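Local coordinates for protein tRNA (guanine(9)-N1)-methyltransferase (PDB 4JWH) that transfers a methyl group from S-adenosyl-L-methionine to N1 of guanine 9 in cytoplasmic tRNA, at residues H132-R136 with N167-Y171; R95-P101 with T137-P141. All blocks are in the same frame, centred on the assembly; numbering follows the deposited sequence.

Contact 1 of 2, residues H132-R136 with N167-Y171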
# COMPACT_ATOMS: atom_id res chain seq x y z
N HIS A 132 -0.78 -1.05 8.98
CA HIS A 132 0.05 -0.82 10.17
C HIS A 132 0.29 -2.10 10.98
O HIS A 132 1.41 -2.37 11.40
CB HIS A 132 -0.56 0.26 11.07
CG HIS A 132 0.14 0.40 12.38
ND1 HIS A 132 -0.42 -0.02 13.56
CD2 HIS A 132 1.37 0.88 12.68
CE1 HIS A 132 0.43 0.21 14.55
NE2 HIS A 132 1.52 0.77 14.04
N SER A 133 -0.75 -2.91 11.20
CA SER A 133 -0.57 -4.10 12.06
C SER A 133 0.36 -5.12 11.40
O SER A 133 1.22 -5.69 12.05
CB SER A 133 -1.92 -4.75 12.41
OG SER A 133 -2.85 -3.74 12.77
N ALA A 134 0.17 -5.32 10.09
CA ALA A 134 1.04 -6.23 9.32
C ALA A 134 2.49 -5.70 9.31
O ALA A 134 3.45 -6.45 9.48
CB ALA A 134 0.50 -6.38 7.91
N ASN A 135 2.65 -4.38 9.18
CA ASN A 135 3.99 -3.80 9.27
C ASN A 135 4.70 -4.00 10.60
O ASN A 135 5.91 -4.25 10.65
CB ASN A 135 3.94 -2.30 8.98
CG ASN A 135 5.29 -1.76 8.60
OD1 ASN A 135 6.03 -2.39 7.87
ND2 ASN A 135 5.60 -0.57 9.06
N ARG A 136 3.95 -3.88 11.68
CA ARG A 136 4.51 -3.99 13.04
C ARG A 136 5.14 -5.35 13.34
O ARG A 136 6.17 -5.42 14.03
CB ARG A 136 3.43 -3.66 14.09
CG ARG A 136 4.00 -3.45 15.52
CD ARG A 136 4.95 -2.20 15.61
NE ARG A 136 4.19 -0.96 15.63
CZ ARG A 136 3.66 -0.42 16.73
NH1 ARG A 136 3.86 -0.99 17.91
NH2 ARG A 136 2.93 0.68 16.64
N ASN A 167 -0.76 6.83 18.33
CA ASN A 167 0.22 6.01 19.04
C ASN A 167 1.02 5.08 18.12
O ASN A 167 2.08 4.57 18.52
CB ASN A 167 -0.45 5.20 20.16
CG ASN A 167 -0.95 6.08 21.33
OD1 ASN A 167 -0.51 7.22 21.53
ND2 ASN A 167 -1.88 5.53 22.09
N TRP A 168 0.53 4.86 16.90
CA TRP A 168 1.18 3.96 15.91
C TRP A 168 2.65 4.30 15.71
O TRP A 168 3.02 5.45 15.86
CB TRP A 168 0.46 4.04 14.57
CG TRP A 168 -0.88 3.36 14.54
CD1 TRP A 168 -1.52 2.73 15.59
CD2 TRP A 168 -1.78 3.28 13.42
NE1 TRP A 168 -2.75 2.25 15.17
CE2 TRP A 168 -2.93 2.58 13.85
CE3 TRP A 168 -1.71 3.74 12.10
CZ2 TRP A 168 -3.99 2.31 13.00
CZ3 TRP A 168 -2.78 3.49 11.26
CH2 TRP A 168 -3.91 2.78 11.71
N LYS A 169 3.46 3.30 15.38
CA LYS A 169 4.89 3.46 15.09
C LYS A 169 5.23 3.23 13.59
O LYS A 169 4.46 2.58 12.89
CB LYS A 169 5.70 2.47 15.94
CG LYS A 169 5.47 2.63 17.45
CD LYS A 169 6.38 1.69 18.25
CE LYS A 169 6.23 1.93 19.73
NZ LYS A 169 7.14 1.01 20.46
N ARG A 170 6.37 3.76 13.13
CA ARG A 170 6.80 3.65 11.73
C ARG A 170 5.66 4.06 10.78
O ARG A 170 5.44 3.46 9.73
CB ARG A 170 7.31 2.23 11.38
CG ARG A 170 8.70 1.90 11.92
CD ARG A 170 9.51 1.03 10.93
NE ARG A 170 10.93 1.40 10.97
CZ ARG A 170 11.78 1.40 9.94
NH1 ARG A 170 11.40 1.02 8.71
NH2 ARG A 170 13.04 1.77 10.15
N TYR A 171 4.94 5.10 11.19
CA TYR A 171 3.75 5.54 10.51
C TYR A 171 3.77 7.06 10.36
O TYR A 171 4.00 7.79 11.32
CB TYR A 171 2.52 5.06 11.28
CG TYR A 171 1.20 5.63 10.82
CD1 TYR A 171 0.51 6.57 11.60
CD2 TYR A 171 0.59 5.18 9.64
CE1 TYR A 171 -0.71 7.09 11.19
CE2 TYR A 171 -0.62 5.69 9.22
CZ TYR A 171 -1.28 6.64 9.98
OH TYR A 171 -2.49 7.15 9.55
O HOH W 1 3.89 0.86 10.61
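The last turns of helix 118-137 face the irregular segment 167-171, where Arg136 CA lies 7.7 Å from Lys169 CA. The main element is a face-to-face stack of the imidazole of His132 on the five-membered ring of Trp168, planes 9° apart and centroids 3.7 Å apart. With its CG anti to the backbone N (chi1 172°), His132 swings its ring over the indole, while its CB sits above the six-membered ring. NE2 of His132 accepts from Arg136 NH2 at 3.0 Å, nearly in the imidazole plane, and receives a weak bond from Lys169 N. Bent at chi2 and chi3, Arg136 brings its guanidinium back toward the histidine, and Lys169 CG lies over one face of it, 3.3 Å from NH2. Asn135 ND2 bonds to Val142 O and, through a water, to Lys169 O. Cutting His132 back to an alanine is likely to leave the indole face of Trp168 uncovered and Arg136 NH2 without this acceptor. Because NE2 accepts from the arginine, the histidine is likely to be neutral with its proton on ND1; stacking and hydrogen bonding together fix the ring's rotation and join the helix to the loop leading into edge strand 171-173.

Contact 2 of 2, residues R95-P101 with T137-P141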
# COMPACT_ATOMS: atom_id res chain seq x y z
N ARG A 95 6.77 -16.24 12.02
CA ARG A 95 7.93 -15.45 11.63
C ARG A 95 9.21 -15.98 12.28
O ARG A 95 9.28 -16.14 13.50
CB ARG A 95 7.71 -13.99 12.01
CG ARG A 95 8.67 -13.03 11.33
CD ARG A 95 9.35 -12.18 12.37
NE ARG A 95 8.44 -11.25 12.96
CZ ARG A 95 8.47 -10.84 14.23
NH1 ARG A 95 9.38 -11.29 15.08
NH2 ARG A 95 7.55 -9.99 14.64
N LEU A 96 10.22 -16.24 11.45
CA LEU A 96 11.51 -16.76 11.92
C LEU A 96 12.62 -15.73 11.79
O LEU A 96 12.75 -15.07 10.76
CB LEU A 96 11.94 -18.01 11.12
CG LEU A 96 10.95 -19.00 10.49
CD1 LEU A 96 11.70 -19.83 9.44
CD2 LEU A 96 10.29 -19.91 11.52
N GLY A 97 13.42 -15.59 12.83
CA GLY A 97 14.66 -14.85 12.70
C GLY A 97 14.61 -13.40 13.13
O GLY A 97 13.67 -12.96 13.77
N LYS A 98 15.67 -12.67 12.80
CA LYS A 98 15.91 -11.38 13.43
C LYS A 98 15.17 -10.26 12.69
O LYS A 98 15.21 -10.22 11.48
CB LYS A 98 17.41 -11.09 13.45
CG LYS A 98 17.80 -9.64 13.81
CD LYS A 98 19.25 -9.38 13.40
CE LYS A 98 19.69 -7.93 13.70
NZ LYS A 98 19.39 -7.53 15.09
N VAL A 99 14.51 -9.37 13.43
CA VAL A 99 13.80 -8.26 12.82
C VAL A 99 14.81 -7.21 12.36
O VAL A 99 15.58 -6.69 13.16
CB VAL A 99 12.70 -7.68 13.76
CG1 VAL A 99 12.15 -6.35 13.20
CG2 VAL A 99 11.57 -8.68 13.93
N VAL A 100 14.82 -6.95 11.05
CA VAL A 100 15.69 -5.93 10.46
C VAL A 100 14.87 -4.96 9.59
O VAL A 100 14.46 -5.33 8.49
CB VAL A 100 16.85 -6.55 9.61
CG1 VAL A 100 17.68 -5.45 8.92
CG2 VAL A 100 17.77 -7.42 10.46
N PRO A 101 14.65 -3.72 10.06
CA PRO A 101 13.91 -2.74 9.29
C PRO A 101 14.47 -2.59 7.88
O PRO A 101 15.67 -2.69 7.67
CB PRO A 101 14.12 -1.45 10.07
CG PRO A 101 14.33 -1.89 11.47
CD PRO A 101 15.09 -3.18 11.36
N THR A 137 4.52 -6.43 12.84
CA THR A 137 4.96 -7.78 13.09
C THR A 137 5.90 -8.29 11.98
O THR A 137 6.38 -9.42 12.04
CB THR A 137 3.75 -8.77 13.24
OG1 THR A 137 2.95 -8.73 12.05
CG2 THR A 137 2.90 -8.44 14.45
N ALA A 138 6.15 -7.45 10.97
CA ALA A 138 6.89 -7.89 9.79
C ALA A 138 8.36 -8.17 10.15
O ALA A 138 8.92 -7.53 11.06
CB ALA A 138 6.82 -6.84 8.71
N LEU A 139 8.98 -9.11 9.46
CA LEU A 139 10.40 -9.37 9.66
C LEU A 139 11.22 -8.13 9.25
O LEU A 139 12.24 -7.81 9.89
CB LEU A 139 10.86 -10.63 8.92
CG LEU A 139 12.30 -11.11 9.18
CD1 LEU A 139 12.43 -11.59 10.63
CD2 LEU A 139 12.77 -12.18 8.19
N HIS A 140 10.76 -7.41 8.23
CA HIS A 140 11.39 -6.16 7.79
C HIS A 140 10.40 -5.00 7.71
O HIS A 140 9.90 -4.70 6.64
CB HIS A 140 12.08 -6.36 6.42
CG HIS A 140 13.01 -7.52 6.38
ND1 HIS A 140 14.21 -7.53 7.07
CD2 HIS A 140 12.91 -8.73 5.80
CE1 HIS A 140 14.81 -8.69 6.88
NE2 HIS A 140 14.04 -9.43 6.11
N PRO A 141 10.12 -4.34 8.84
CA PRO A 141 9.17 -3.25 8.76
C PRO A 141 9.71 -2.14 7.87
O PRO A 141 10.90 -1.92 7.83
CB PRO A 141 9.07 -2.72 10.20
CG PRO A 141 9.91 -3.58 11.03
CD PRO A 141 10.52 -4.66 10.22
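Four hydrogen bonds join segment 95-101, the loop leading toward strand 105-109, to loop 137-141, which leads to strand 143-147. Two come from Arg95, whose NE and NH2 both reach Thr137 O, each at 2.9 Å. The carbonyl oxygen lies nearly in the guanidinium plane, yet both nitrogens approach from the same face of the carbonyl plane, NH2 well above it. In the backbone, Val100 N donates to Leu139 O at 3.0 Å. The fourth is short: His140 ND1 gives its proton to Val100 O at 2.6 Å, in the carbonyl plane on a lone pair and at the edge of the imidazole.

CA-H...O contacts add to two of these acceptors, Leu139 O from Val99 CA and Val100 O from His140 CA; a third joins Pro101 CA to Pro141 O.

In the packing, Leu139 inserts its methyl CD1 into the curve of 95-101, 3.6 Å from Arg95 CD and also against the main-chain oxygens Leu96 O and Lys98 O, the latter at 3.2 Å. Its CG is anti to the backbone N (chi1 -173°), which directs the branch into this curve. Val99 CG1 meets Pro141 CD at 3.8 Å, the two side chains crossing at about a right angle.

Most of the grip therefore falls on main-chain carbonyls: Arg95 probably adds to the polarisation of Thr137 O, and the donated ND1 proton probably holds the rotation of the His140 ring on this largely exposed surface.

Contacts 1 and 2 share one continuous piece of chain, since 132-136 runs directly into 137-141, and their centres are about 13 Å apart. Helix 118-137 thus meets the loop before strand 171-173, and the loop that follows it meets the segment before strand 105-109. Arg170 connects the two: its NH1 packs against Pro141 O at 3.1 Å and its NH2 against Pro101 CB at 3.4 Å. Asn135 OD1 also packs on Pro141 CA. Centred about 13 and 18 Å from the chain's centre, both contacts lie away from the S-adenosyl-L-homocysteine pocket and Asp216, and join the connections that lead into the neighbouring strands 171-173, 143-147 and 105-109 of this SPOUT-clan methyltransferase.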